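Local coordinates for protein glutathione S-transferase (Cupriavidus metallidurans, PDB 4MK3) that probably transfers glutathione to electrophilic substrates and binds the sulfinic acid form of glutathione, at residues 28-33 and 190-195; 120-125 and 183-188; 124-129 and 151-156; 196-199 and 205-208. All blocks are in the same frame, centred on the assembly; numbering follows the deposited sequence.

Overall arrangement
The four contacts map how the glutathione-binding N-terminal domain sits on the all-helical C-terminal domain of a glutathione transferase. Contact 1 bridges the two domains, and its segments enclose those of contacts 2 and 3 along the chain; contact 4 follows after contact 1 has closed. Helix 106-134 serves both contact 2 and contact 3, packing against helices 177-192 and 143-164, and the centres of these two contacts lie about 8 Å apart. Contact 1 is likewise about 8 Å, centre to centre, from contact 2. Contact 4 lies about 15 Å, centre to centre, from contacts 1 and 3. Each ligand is bound by residues of both subunits, Ser-31 of one and Lys-152 of the other.

Contact 1 of 4, residues 28-33 and 190-195; sequences SQTSPY and DFRFPD. With GSF (L-gamma-glutamyl-3-sulfino-L-alanylglycine), chain E.
Thr-30 meets Phe-191 and Arg-192 through its methyl group, a small apolar contact near the surface between the two domains. Its CG2 lies 3.9 Å from Phe-191 CE2, approaching the ring obliquely, and 4.1 Å from Arg-192 NH2. The Arg-192 side chain bends at chi2 (-58°), which folds its guanidinium group over its own neighbour: Phe-191 CE2 sits above the centre of that flat group. The methyl thus meets both the guanidinium group and a phenyl ring whose CE2 lies over the guanidinium face.

The polar interactions belong to 28-33, the turn between the first strand and helix 32-44 of the thioredoxin-like N-terminal domain. Ser-28 OG accepts from Ser-31 N at 3.0 Å, an ST motif that shapes this turn, while Ser-31 OG caps the helix by bonding to the backbone N of Ala-34. The same hydroxyl donates to sulfinate oxygen O2S of the ligand, although the modelled OG-O2S separation of 2.4 Å is doubtfully short.

Ligand packing is the third kind. Tyr-33 lays one ring face under the gamma-glutamyl arm, with CB1 of the ligand 3.8 Å above the ring plane and over its centre, and O2S lies in the plane at the edge, 3.1 Å from Tyr-33 CD2. The Tyr-33 hydroxyl is hydrogen-bonded to Asp-124 of helix 106-134.

Contact 2 of 4, residues 120-125 and 183-188; sequences DGLLDA and GCALAY
Leu-123 and Tyr-188 are brought together by different first torsions. In Leu-123, CG stands beside the backbone N and anti to the carbonyl carbon (chi1 -68°), and the branch ending in CD2 reaches across to the other helix. Tyr-188 takes the other choice, with CG opposite its own backbone N (chi1 -174°), which swings the ring in the direction of helix 106-134.

The CD2 methyl of Leu-123 carries most of the contact. It lies 3.8 Å from Tyr-188 CD2 and also 3.8 Å from Tyr-188 CB, so that it rests at the root of the aromatic side chain and meets the ring obliquely. The same methyl approaches Ala-185 CA at 3.8 Å, close enough to touch the backbone of the opposing helix. Ala-185 offers only a methyl group, and both leucines converge on it: Leu-123 CD2 is 4.2 Å from Ala-185 CB, and Leu-122 CD2 reaches the same CB at 4.3 Å. All four residues are buried, and every contact among them is apolar.

The local axes run nearly parallel, 27° apart, with a closest approach of 9.2 Å, in the core of the C-terminal domain; the small side chain of Ala-185 lets the Leu-123 methyl come up to the backbone. Pro-32 at the start of helix 32-44 covers both Leu-123 and Tyr-188, joining this core to the N-terminal domain. Beyond Leu-122, helix 143-164 contributes Leu-157 and Met-160, while helix 203-212 closes over the neighbouring Leu-186.

Contact 3 of 4, residues 124-129 and 151-156; sequences DAALLA and SKIDAA. With GSF (L-gamma-glutamyl-3-sulfino-L-alanylglycine), chain B.
Ile-153 presses its longer branch onto Ala-125 and Ala-126, and this is the tight part of the contact. Its CG1 lies 3.9 Å from Ala-125 CB, and the terminal CD1 goes on to the backbone of the other helix, 3.7 Å from Ala-126 CA. The first torsion puts CG1 anti to the carbonyl carbon (chi1 -64°), from where chi2 extends the branch across the gap. Ala-126 CB also lies 4.0 Å from Ile-153 CD1.

The local axes run roughly antiparallel, at 152°, and approach to 9.1 Å, consistent with the small side chains of the two alanines facing Ile-153. The pair is part of the helical bundle of the glutathione transferase C-terminal domain, and Leu-189 of helix 177-192 and Ile-196 also pack on Ile-153.

Within this helix pair the Lys-152 side is the looser one. Lys-152 touches Ala-125 only at its root, CB to CB at 4.1 Å, before its chain leaves for the second subunit and bends at chi4 (-59°). There NZ donates to the glycyl carboxylate of a ligand bound in the second subunit, with NZ to O31 at 2.7 Å; Leu-68 O of the second subunit is a further partner. Arg-148 adds another bond to this ligand, so one subunit lends basic side chains to the pocket of the other. The solvent side begins at the neighbouring, exposed Ser-151.

Contact 4 of 4, residues 196-199 and 205-208; sequences IAWR and LVAF
Trp-198 and Arg-199 of the short helix 198-201 fold against Leu-205 and Val-206 of helix 203-212, across the tight bend joining these consecutive helices of the C-terminal domain. An inverse gamma turn centred on Ala-197 leads into the first helix, with Trp-198 N bonded to Ile-196 O.

The indole stands with CG between the backbone N and carbonyl carbon (chi1 65°), which sends its six-membered ring toward the second helix. Trp-198 CZ3 lies 3.8 Å from Leu-205 CB, the two side chains crossing at a slant. The backbone N of Val-206 comes in at the indole edge, in its plane, 3.8 Å from Trp-198 CZ3. Val-206 fits tightly against Arg-199: its CG2 is 3.3 Å from Arg-199 O and 3.8 Å from Arg-199 CB, while Val-206 CG1 lies 4.1 Å from Arg-199 NH2.

Arg-199 also lies along the indole. Its CG sits 3.4 Å above the Trp-198 plane, offset toward the rim, and Trp-198 CH2 is over the centre of the guanidinium group, so the two flat groups cover each other in part.

Their polar ends share one partner on helix 177-192: Arg-199 NH1 forms a salt bridge with Asp-190 OD2, and Trp-198 NE1 a weak hydrogen bond with OD1. The meeting with helix 203-212 is thus mainly apolar, while the arginine charge is probably balanced by Asp-190.

Contact 1 of 4, residues 28-33 and 190-195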
loop_
_atom_site.group_PDB
_atom_site.type_symbol
_atom_site.label_atom_id
_atom_site.label_comp_id
_atom_site.label_asym_id
_atom_site.label_seq_id
_atom_site.Cartn_x
_atom_site.Cartn_y
_atom_site.Cartn_z
ATOM N N SER A 28 -12.639 6.560 -10.173
ATOM C CA SER A 28 -14.024 6.212 -10.422
ATOM C C SER A 28 -14.798 6.752 -9.231
ATOM O O SER A 28 -14.210 7.082 -8.193
ATOM C CB SER A 28 -14.204 4.710 -10.560
ATOM O OG SER A 28 -14.055 4.100 -9.290
ATOM N N GLN A 29 -16.111 6.852 -9.399
ATOM C CA GLN A 29 -16.958 7.413 -8.355
ATOM C C GLN A 29 -17.222 6.404 -7.243
ATOM O O GLN A 29 -17.729 6.778 -6.178
ATOM C CB GLN A 29 -18.284 7.890 -8.947
ATOM C CG GLN A 29 -18.161 9.023 -9.978
ATOM C CD GLN A 29 -17.967 10.400 -9.351
ATOM O OE1 GLN A 29 -18.322 10.627 -8.193
ATOM N NE2 GLN A 29 -17.422 11.334 -10.129
ATOM N N THR A 30 -16.873 5.140 -7.474
ATOM C CA THR A 30 -17.075 4.094 -6.457
ATOM C C THR A 30 -15.789 3.735 -5.721
ATOM O O THR A 30 -15.860 3.305 -4.565
ATOM C CB THR A 30 -17.662 2.801 -7.081
ATOM O OG1 THR A 30 -16.853 2.390 -8.192
ATOM C CG2 THR A 30 -19.060 3.041 -7.559
ATOM N N SER A 31 -14.629 3.941 -6.343
ATOM C CA SER A 31 -13.349 3.509 -5.779
ATOM C C SER A 31 -13.131 4.148 -4.416
ATOM O O SER A 31 -13.095 5.374 -4.319
ATOM C CB SER A 31 -12.173 3.877 -6.693
ATOM O OG SER A 31 -10.918 3.753 -6.006
ATOM N N PRO A 32 -12.961 3.323 -3.365
ATOM C CA PRO A 32 -12.781 3.928 -2.035
ATOM C C PRO A 32 -11.399 4.530 -1.855
ATOM O O PRO A 32 -11.230 5.495 -1.099
ATOM C CB PRO A 32 -13.028 2.754 -1.096
ATOM C CG PRO A 32 -12.689 1.539 -1.875
ATOM C CD PRO A 32 -13.081 1.853 -3.294
ATOM N N TYR A 33 -10.405 3.986 -2.553
ATOM C CA TYR A 33 -9.076 4.580 -2.541
ATOM C C TYR A 33 -9.104 5.924 -3.246
ATOM O O TYR A 33 -8.451 6.874 -2.811
ATOM C CB TYR A 33 -8.058 3.658 -3.232
ATOM C CG TYR A 33 -8.004 2.217 -2.744
ATOM C CD1 TYR A 33 -7.210 1.838 -1.685
ATOM C CD2 TYR A 33 -8.694 1.241 -3.426
ATOM C CE1 TYR A 33 -7.156 0.495 -1.295
ATOM C CE2 TYR A 33 -8.656 -0.061 -3.061
ATOM C CZ TYR A 33 -7.890 -0.440 -2.005
ATOM O OH TYR A 33 -7.843 -1.770 -1.665
ATOM N N ASP A 190 -20.492 -0.111 4.023
ATOM C CA ASP A 190 -21.937 0.190 3.889
ATOM C C ASP A 190 -22.466 -0.008 2.452
ATOM O O ASP A 190 -23.568 -0.497 2.227
ATOM C CB ASP A 190 -22.240 1.632 4.298
ATOM C CG ASP A 190 -22.090 1.905 5.783
ATOM O OD1 ASP A 190 -22.234 0.999 6.640
ATOM O OD2 ASP A 190 -21.848 3.085 6.122
ATOM N N PHE A 191 -21.639 0.414 1.503
ATOM C CA PHE A 191 -21.998 0.426 0.095
ATOM C C PHE A 191 -21.957 -0.972 -0.516
ATOM O O PHE A 191 -22.908 -1.395 -1.150
ATOM C CB PHE A 191 -21.014 1.369 -0.630
ATOM C CG PHE A 191 -21.208 1.462 -2.120
ATOM C CD1 PHE A 191 -22.406 1.876 -2.657
ATOM C CD2 PHE A 191 -20.158 1.177 -2.977
ATOM C CE1 PHE A 191 -22.566 1.969 -4.033
ATOM C CE2 PHE A 191 -20.316 1.271 -4.344
ATOM C CZ PHE A 191 -21.524 1.667 -4.864
ATOM N N ARG A 192 -20.838 -1.679 -0.320
ATOM C CA ARG A 192 -20.628 -2.963 -1.010
ATOM C C ARG A 192 -20.836 -4.217 -0.179
ATOM O O ARG A 192 -21.044 -5.298 -0.736
ATOM C CB ARG A 192 -19.209 -3.034 -1.582
ATOM C CG ARG A 192 -18.949 -2.149 -2.774
ATOM C CD ARG A 192 -19.886 -2.446 -3.919
ATOM N NE ARG A 192 -19.377 -1.870 -5.156
ATOM C CZ ARG A 192 -20.126 -1.575 -6.208
ATOM N NH1 ARG A 192 -21.434 -1.801 -6.190
ATOM N NH2 ARG A 192 -19.558 -1.049 -7.279
ATOM N N PHE A 193 -20.756 -4.078 1.140
ATOM C CA PHE A 193 -20.858 -5.216 2.054
ATOM C C PHE A 193 -21.841 -4.934 3.190
ATOM O O PHE A 193 -21.478 -4.991 4.375
ATOM C CB PHE A 193 -19.483 -5.555 2.637
ATOM C CG PHE A 193 -18.529 -6.128 1.620
ATOM C CD1 PHE A 193 -17.690 -5.304 0.891
ATOM C CD2 PHE A 193 -18.482 -7.488 1.399
ATOM C CE1 PHE A 193 -16.829 -5.846 -0.053
ATOM C CE2 PHE A 193 -17.628 -8.029 0.466
ATOM C CZ PHE A 193 -16.790 -7.195 -0.259
ATOM N N PRO A 194 -23.094 -4.631 2.837
ATOM C CA PRO A 194 -24.061 -4.331 3.900
ATOM C C PRO A 194 -24.285 -5.509 4.846
ATOM O O PRO A 194 -24.816 -5.302 5.941
ATOM C CB PRO A 194 -25.339 -4.001 3.128
ATOM C CG PRO A 194 -25.174 -4.671 1.805
ATOM C CD PRO A 194 -23.706 -4.576 1.505
ATOM N N ASP A 195 -23.868 -6.709 4.442
ATOM C CA ASP A 195 -23.936 -7.906 5.291
ATOM C C ASP A 195 -22.911 -7.950 6.422
ATOM O O ASP A 195 -23.051 -8.740 7.359
ATOM C CB ASP A 195 -23.753 -9.165 4.434
ATOM C CG ASP A 195 -22.487 -9.112 3.578
ATOM O OD1 ASP A 195 -22.340 -8.156 2.786
ATOM O OD2 ASP A 195 -21.634 -10.017 3.702
HETATM C CB1 GSF E . -4.963 0.298 -4.591
HETATM C CG1 GSF E . -5.910 0.879 -5.633
HETATM C CD1 GSF E . -6.795 -0.174 -6.263
HETATM O OE1 GSF E . -6.646 -1.368 -6.095
HETATM C C1 GSF E . -4.138 2.497 -3.785
HETATM O O11 GSF E . -4.529 3.427 -4.534
HETATM O O12 GSF E . -4.099 2.683 -2.540
HETATM N N1 GSF E . -2.780 0.497 -3.512
HETATM C CA1 GSF E . -3.732 1.177 -4.385
HETATM N N2 GSF E . -7.836 0.296 -7.050
HETATM C CA2 GSF E . -8.696 -0.610 -7.734
HETATM C CB2 GSF E . -10.007 0.047 -8.017
HETATM S SG2 GSF E . -11.069 0.160 -6.622
HETATM O O1S GSF E . -12.437 0.282 -7.157
HETATM O O2S GSF E . -10.665 1.341 -5.804
HETATM C C2 GSF E . -8.167 -0.897 -9.122
HETATM O O2 GSF E . -7.802 0.020 -9.854
HETATM N N3 GSF E . -8.130 -2.224 -9.535
HETATM C CA3 GSF E . -7.693 -2.538 -10.865
HETATM C C3 GSF E . -6.748 -3.746 -10.896
HETATM O O31 GSF E . -6.473 -4.257 -12.023
HETATM O O32 GSF E . -6.259 -4.219 -9.849
#

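Contact 2 of 4, residues 120-125 and 183-188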
loop_
_atom_site.group_PDB
_atom_site.type_symbol
_atom_site.label_atom_id
_atom_site.label_comp_id
_atom_site.label_asym_id
_atom_site.label_seq_id
_atom_site.Cartn_x
_atom_site.Cartn_y
_atom_site.Cartn_z
ATOM N N ASP A 120 -6.692 1.155 4.560
ATOM C CA ASP A 120 -6.401 0.696 3.207
ATOM C C ASP A 120 -6.337 -0.833 3.192
ATOM O O ASP A 120 -6.730 -1.467 2.216
ATOM C CB ASP A 120 -5.043 1.251 2.744
ATOM C CG ASP A 120 -5.082 2.720 2.281
ATOM O OD1 ASP A 120 -6.134 3.390 2.364
ATOM O OD2 ASP A 120 -4.019 3.185 1.816
ATOM N N GLY A 121 -5.805 -1.420 4.255
ATOM C CA GLY A 121 -5.740 -2.878 4.352
ATOM C C GLY A 121 -7.088 -3.544 4.456
ATOM O O GLY A 121 -7.319 -4.640 3.892
ATOM N N LEU A 122 -8.000 -2.918 5.185
ATOM C CA LEU A 122 -9.389 -3.362 5.230
ATOM C C LEU A 122 -9.955 -3.318 3.794
ATOM O O LEU A 122 -10.560 -4.298 3.319
ATOM C CB LEU A 122 -10.188 -2.483 6.200
ATOM C CG LEU A 122 -11.642 -2.878 6.422
ATOM C CD1 LEU A 122 -12.178 -2.204 7.676
ATOM C CD2 LEU A 122 -12.555 -2.531 5.246
ATOM N N LEU A 123 -9.742 -2.206 3.088
ATOM C CA LEU A 123 -10.166 -2.109 1.697
ATOM C C LEU A 123 -9.541 -3.174 0.801
ATOM O O LEU A 123 -10.234 -3.737 -0.051
ATOM C CB LEU A 123 -9.851 -0.718 1.137
ATOM C CG LEU A 123 -10.680 0.423 1.745
ATOM C CD1 LEU A 123 -10.217 1.749 1.158
ATOM C CD2 LEU A 123 -12.136 0.221 1.518
ATOM N N ASP A 124 -8.253 -3.464 0.988
ATOM C CA ASP A 124 -7.598 -4.470 0.149
ATOM C C ASP A 124 -8.327 -5.807 0.289
ATOM O O ASP A 124 -8.556 -6.499 -0.699
ATOM C CB ASP A 124 -6.145 -4.664 0.559
ATOM C CG ASP A 124 -5.253 -3.448 0.278
ATOM O OD1 ASP A 124 -5.592 -2.578 -0.575
ATOM O OD2 ASP A 124 -4.151 -3.420 0.893
ATOM N N ALA A 125 -8.677 -6.154 1.522
ATOM C CA ALA A 125 -9.354 -7.413 1.806
ATOM C C ALA A 125 -10.772 -7.402 1.233
ATOM O O ALA A 125 -11.236 -8.395 0.659
ATOM C CB ALA A 125 -9.391 -7.655 3.289
ATOM N N GLY A 183 -13.077 6.704 7.376
ATOM C CA GLY A 183 -14.394 7.040 6.893
ATOM C C GLY A 183 -14.695 6.443 5.532
ATOM O O GLY A 183 -15.806 5.989 5.239
ATOM N N CYS A 184 -13.700 6.486 4.655
ATOM C CA CYS A 184 -13.844 5.897 3.327
ATOM C C CYS A 184 -14.022 4.378 3.377
ATOM O O CYS A 184 -14.824 3.803 2.607
ATOM C CB CYS A 184 -12.659 6.266 2.439
ATOM S SG CYS A 184 -12.701 8.020 1.890
ATOM N N ALA A 185 -13.309 3.738 4.299
ATOM C CA ALA A 185 -13.384 2.295 4.470
ATOM C C ALA A 185 -14.759 1.895 5.003
ATOM O O ALA A 185 -15.384 0.967 4.485
ATOM C CB ALA A 185 -12.251 1.790 5.374
ATOM N N LEU A 186 -15.223 2.567 6.045
ATOM C CA LEU A 186 -16.498 2.201 6.635
ATOM C C LEU A 186 -17.653 2.446 5.672
ATOM O O LEU A 186 -18.546 1.620 5.536
ATOM C CB LEU A 186 -16.716 2.959 7.935
ATOM C CG LEU A 186 -15.746 2.676 9.075
ATOM C CD1 LEU A 186 -16.069 3.576 10.255
ATOM C CD2 LEU A 186 -15.811 1.191 9.450
ATOM N N ALA A 187 -17.599 3.571 4.947
ATOM C CA ALA A 187 -18.610 3.861 3.952
ATOM C C ALA A 187 -18.592 2.845 2.806
ATOM O O ALA A 187 -19.634 2.523 2.231
ATOM C CB ALA A 187 -18.407 5.292 3.395
ATOM N N TYR A 188 -17.401 2.352 2.467
ATOM C CA TYR A 188 -17.307 1.323 1.437
ATOM C C TYR A 188 -17.995 0.033 1.867
ATOM O O TYR A 188 -18.696 -0.594 1.074
ATOM C CB TYR A 188 -15.863 1.042 1.043
ATOM C CG TYR A 188 -15.761 0.093 -0.117
ATOM C CD1 TYR A 188 -16.072 0.503 -1.403
ATOM C CD2 TYR A 188 -15.323 -1.208 0.059
ATOM C CE1 TYR A 188 -15.978 -0.371 -2.476
ATOM C CE2 TYR A 188 -15.216 -2.068 -1.000
ATOM C CZ TYR A 188 -15.530 -1.642 -2.263
ATOM O OH TYR A 188 -15.448 -2.512 -3.347
#

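Contact 3 of 4, residues 124-129 and 151-156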
loop_
_atom_site.group_PDB
_atom_site.type_symbol
_atom_site.label_atom_id
_atom_site.label_comp_id
_atom_site.label_asym_id
_atom_site.label_seq_id
_atom_site.Cartn_x
_atom_site.Cartn_y
_atom_site.Cartn_z
ATOM N N ASP A 124 -8.253 -3.464 0.988
ATOM C CA ASP A 124 -7.598 -4.470 0.149
ATOM C C ASP A 124 -8.327 -5.807 0.289
ATOM O O ASP A 124 -8.556 -6.499 -0.699
ATOM C CB ASP A 124 -6.145 -4.664 0.559
ATOM C CG ASP A 124 -5.253 -3.448 0.278
ATOM O OD1 ASP A 124 -5.592 -2.578 -0.575
ATOM O OD2 ASP A 124 -4.151 -3.420 0.893
ATOM N N ALA A 125 -8.677 -6.154 1.522
ATOM C CA ALA A 125 -9.354 -7.413 1.806
ATOM C C ALA A 125 -10.772 -7.402 1.233
ATOM O O ALA A 125 -11.236 -8.395 0.659
ATOM C CB ALA A 125 -9.391 -7.655 3.289
ATOM N N ALA A 126 -11.459 -6.277 1.389
ATOM C CA ALA A 126 -12.813 -6.145 0.872
ATOM C C ALA A 126 -12.825 -6.246 -0.656
ATOM O O ALA A 126 -13.681 -6.925 -1.235
ATOM C CB ALA A 126 -13.432 -4.826 1.337
ATOM N N LEU A 127 -11.891 -5.570 -1.328
ATOM C CA LEU A 127 -11.793 -5.685 -2.769
ATOM C C LEU A 127 -11.552 -7.117 -3.209
ATOM O O LEU A 127 -12.168 -7.588 -4.145
ATOM C CB LEU A 127 -10.699 -4.770 -3.334
ATOM C CG LEU A 127 -11.162 -3.453 -3.967
ATOM C CD1 LEU A 127 -12.124 -3.664 -5.148
ATOM C CD2 LEU A 127 -11.791 -2.595 -2.902
ATOM N N LEU A 128 -10.637 -7.807 -2.549
ATOM C CA LEU A 128 -10.391 -9.201 -2.892
ATOM C C LEU A 128 -11.626 -10.062 -2.720
ATOM O O LEU A 128 -11.894 -10.960 -3.537
ATOM C CB LEU A 128 -9.214 -9.773 -2.106
ATOM C CG LEU A 128 -7.840 -9.312 -2.605
ATOM C CD1 LEU A 128 -6.744 -9.643 -1.584
ATOM C CD2 LEU A 128 -7.493 -9.900 -3.960
ATOM N N ALA A 129 -12.393 -9.806 -1.665
ATOM C CA ALA A 129 -13.611 -10.574 -1.454
ATOM C C ALA A 129 -14.621 -10.280 -2.546
ATOM O O ALA A 129 -15.302 -11.187 -3.011
ATOM C CB ALA A 129 -14.187 -10.276 -0.091
ATOM N N SER A 151 -12.142 -12.417 7.425
ATOM C CA SER A 151 -11.601 -12.380 8.781
ATOM C C SER A 151 -10.693 -11.162 8.991
ATOM O O SER A 151 -10.670 -10.602 10.082
ATOM C CB SER A 151 -10.855 -13.667 9.114
ATOM O OG SER A 151 -11.769 -14.742 9.229
ATOM N N LYS A 152 -9.959 -10.734 7.962
ATOM C CA LYS A 152 -9.112 -9.562 8.086
ATOM C C LYS A 152 -10.002 -8.350 8.275
ATOM O O LYS A 152 -9.658 -7.437 9.016
ATOM C CB LYS A 152 -8.269 -9.343 6.834
ATOM C CG LYS A 152 -7.216 -10.432 6.582
ATOM C CD LYS A 152 -6.383 -10.082 5.336
ATOM C CE LYS A 152 -5.475 -11.221 4.885
ATOM N NZ LYS A 152 -4.517 -11.601 5.963
ATOM N N ILE A 153 -11.125 -8.306 7.560
ATOM C CA ILE A 153 -12.022 -7.159 7.682
ATOM C C ILE A 153 -12.533 -7.068 9.120
ATOM O O ILE A 153 -12.491 -5.985 9.722
ATOM C CB ILE A 153 -13.201 -7.237 6.697
ATOM C CG1 ILE A 153 -12.694 -7.172 5.254
ATOM C CG2 ILE A 153 -14.210 -6.112 6.959
ATOM C CD1 ILE A 153 -13.750 -7.564 4.183
ATOM N N ASP A 154 -12.981 -8.190 9.673
ATOM C CA ASP A 154 -13.501 -8.223 11.039
ATOM C C ASP A 154 -12.424 -7.758 12.015
ATOM O O ASP A 154 -12.697 -6.984 12.924
ATOM C CB ASP A 154 -13.941 -9.612 11.412
ATOM C CG ASP A 154 -15.230 -10.031 10.731
ATOM O OD1 ASP A 154 -15.955 -9.166 10.195
ATOM O OD2 ASP A 154 -15.507 -11.236 10.747
ATOM N N ALA A 155 -11.210 -8.261 11.844
ATOM C CA ALA A 155 -10.108 -7.907 12.732
ATOM C C ALA A 155 -9.742 -6.436 12.606
ATOM O O ALA A 155 -9.461 -5.752 13.605
ATOM C CB ALA A 155 -8.896 -8.801 12.443
ATOM N N ALA A 156 -9.753 -5.932 11.379
ATOM C CA ALA A 156 -9.422 -4.524 11.165
ATOM C C ALA A 156 -10.470 -3.629 11.813
ATOM O O ALA A 156 -10.129 -2.591 12.382
ATOM C CB ALA A 156 -9.306 -4.226 9.688
HETATM C CB1 GSF B . 1.931 -6.091 2.231
HETATM C CG1 GSF B . 2.632 -7.143 3.080
HETATM C CD1 GSF B . 2.228 -8.552 2.706
HETATM O OE1 GSF B . 1.317 -8.814 1.945
HETATM C C1 GSF B . 3.257 -4.180 3.099
HETATM O O11 GSF B . 3.954 -4.526 4.086
HETATM O O12 GSF B . 3.738 -3.374 2.259
HETATM N N1 GSF B . 1.043 -3.815 2.159
HETATM C CA1 GSF B . 1.868 -4.738 2.934
HETATM N N2 GSF B . 2.982 -9.571 3.270
HETATM C CA2 GSF B . 2.653 -10.936 3.028
HETATM C CB2 GSF B . 3.858 -11.794 3.229
HETATM S SG2 GSF B . 5.012 -11.733 1.906
HETATM O O1S GSF B . 5.789 -12.982 1.981
HETATM O O2S GSF B . 5.863 -10.516 2.064
HETATM C C2 GSF B . 1.706 -11.449 4.091
HETATM O O2 GSF B . 1.929 -11.241 5.280
HETATM N N3 GSF B . 0.595 -12.172 3.668
HETATM C CA3 GSF B . -0.298 -12.729 4.642
HETATM C C3 GSF B . -1.770 -12.529 4.263
HETATM O O31 GSF B . -2.646 -13.167 4.922
HETATM O O32 GSF B . -2.107 -11.765 3.335
#

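Contact 4 of 4, residues 196-199 and 205-208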
loop_
_atom_site.group_PDB
_atom_site.type_symbol
_atom_site.label_atom_id
_atom_site.label_comp_id
_atom_site.label_asym_id
_atom_site.label_seq_id
_atom_site.Cartn_x
_atom_site.Cartn_y
_atom_site.Cartn_z
ATOM N N ILE A 196 -21.863 -7.142 6.330
ATOM C CA ILE A 196 -20.877 -7.066 7.394
ATOM C C ILE A 196 -21.361 -6.023 8.393
ATOM O O ILE A 196 -21.228 -4.823 8.178
ATOM C CB ILE A 196 -19.469 -6.732 6.842
ATOM C CG1 ILE A 196 -19.016 -7.852 5.897
ATOM C CG2 ILE A 196 -18.468 -6.537 7.981
ATOM C CD1 ILE A 196 -17.668 -7.624 5.208
ATOM N N ALA A 197 -21.926 -6.501 9.505
ATOM C CA ALA A 197 -22.710 -5.646 10.382
ATOM C C ALA A 197 -21.873 -4.876 11.401
ATOM O O ALA A 197 -22.126 -4.942 12.611
ATOM C CB ALA A 197 -23.763 -6.484 11.090
ATOM N N TRP A 198 -20.897 -4.110 10.919
ATOM C CA TRP A 198 -20.008 -3.393 11.815
ATOM C C TRP A 198 -20.739 -2.390 12.698
ATOM O O TRP A 198 -20.294 -2.099 13.794
ATOM C CB TRP A 198 -18.886 -2.713 11.036
ATOM C CG TRP A 198 -19.311 -1.610 10.098
ATOM C CD1 TRP A 198 -19.592 -1.730 8.765
ATOM C CD2 TRP A 198 -19.475 -0.229 10.414
ATOM N NE1 TRP A 198 -19.924 -0.512 8.241
ATOM C CE2 TRP A 198 -19.848 0.433 9.226
ATOM C CE3 TRP A 198 -19.343 0.519 11.588
ATOM C CZ2 TRP A 198 -20.103 1.796 9.183
ATOM C CZ3 TRP A 198 -19.587 1.868 11.543
ATOM C CH2 TRP A 198 -19.956 2.504 10.348
ATOM N N ARG A 199 -21.852 -1.854 12.219
ATOM C CA ARG A 199 -22.595 -0.821 12.956
ATOM C C ARG A 199 -23.244 -1.356 14.226
ATOM O O ARG A 199 -23.425 -0.628 15.197
ATOM C CB ARG A 199 -23.666 -0.215 12.047
ATOM C CG ARG A 199 -23.064 0.638 10.942
ATOM C CD ARG A 199 -24.120 1.091 9.948
ATOM N NE ARG A 199 -23.518 2.072 9.065
ATOM C CZ ARG A 199 -23.415 3.366 9.358
ATOM N NH1 ARG A 199 -22.800 4.207 8.520
ATOM N NH2 ARG A 199 -23.946 3.829 10.487
ATOM N N LEU A 205 -17.516 3.549 16.291
ATOM C CA LEU A 205 -17.370 3.750 14.853
ATOM C C LEU A 205 -18.642 4.314 14.240
ATOM O O LEU A 205 -18.562 5.114 13.306
ATOM C CB LEU A 205 -16.985 2.443 14.185
ATOM C CG LEU A 205 -15.619 1.881 14.594
ATOM C CD1 LEU A 205 -15.335 0.652 13.754
ATOM C CD2 LEU A 205 -14.484 2.874 14.446
ATOM N N VAL A 206 -19.806 3.903 14.742
ATOM C CA VAL A 206 -21.063 4.483 14.282
ATOM C C VAL A 206 -21.096 5.991 14.554
ATOM O O VAL A 206 -21.451 6.781 13.676
ATOM C CB VAL A 206 -22.263 3.788 14.910
ATOM C CG1 VAL A 206 -23.559 4.475 14.517
ATOM C CG2 VAL A 206 -22.272 2.332 14.496
ATOM N N ALA A 207 -20.703 6.399 15.760
ATOM C CA ALA A 207 -20.724 7.814 16.100
ATOM C C ALA A 207 -19.731 8.586 15.227
ATOM O O ALA A 207 -20.016 9.685 14.749
ATOM C CB ALA A 207 -20.416 7.991 17.587
ATOM N N PHE A 208 -18.563 7.997 15.030
ATOM C CA PHE A 208 -17.550 8.567 14.148
ATOM C C PHE A 208 -18.097 8.761 12.753
ATOM O O PHE A 208 -17.956 9.833 12.171
ATOM C CB PHE A 208 -16.324 7.645 14.143
ATOM C CG PHE A 208 -15.347 7.914 13.034
ATOM C CD1 PHE A 208 -15.486 7.300 11.802
ATOM C CD2 PHE A 208 -14.276 8.751 13.244
ATOM C CE1 PHE A 208 -14.588 7.525 10.796
ATOM C CE2 PHE A 208 -13.372 9.005 12.198
ATOM C CZ PHE A 208 -13.542 8.393 10.994
#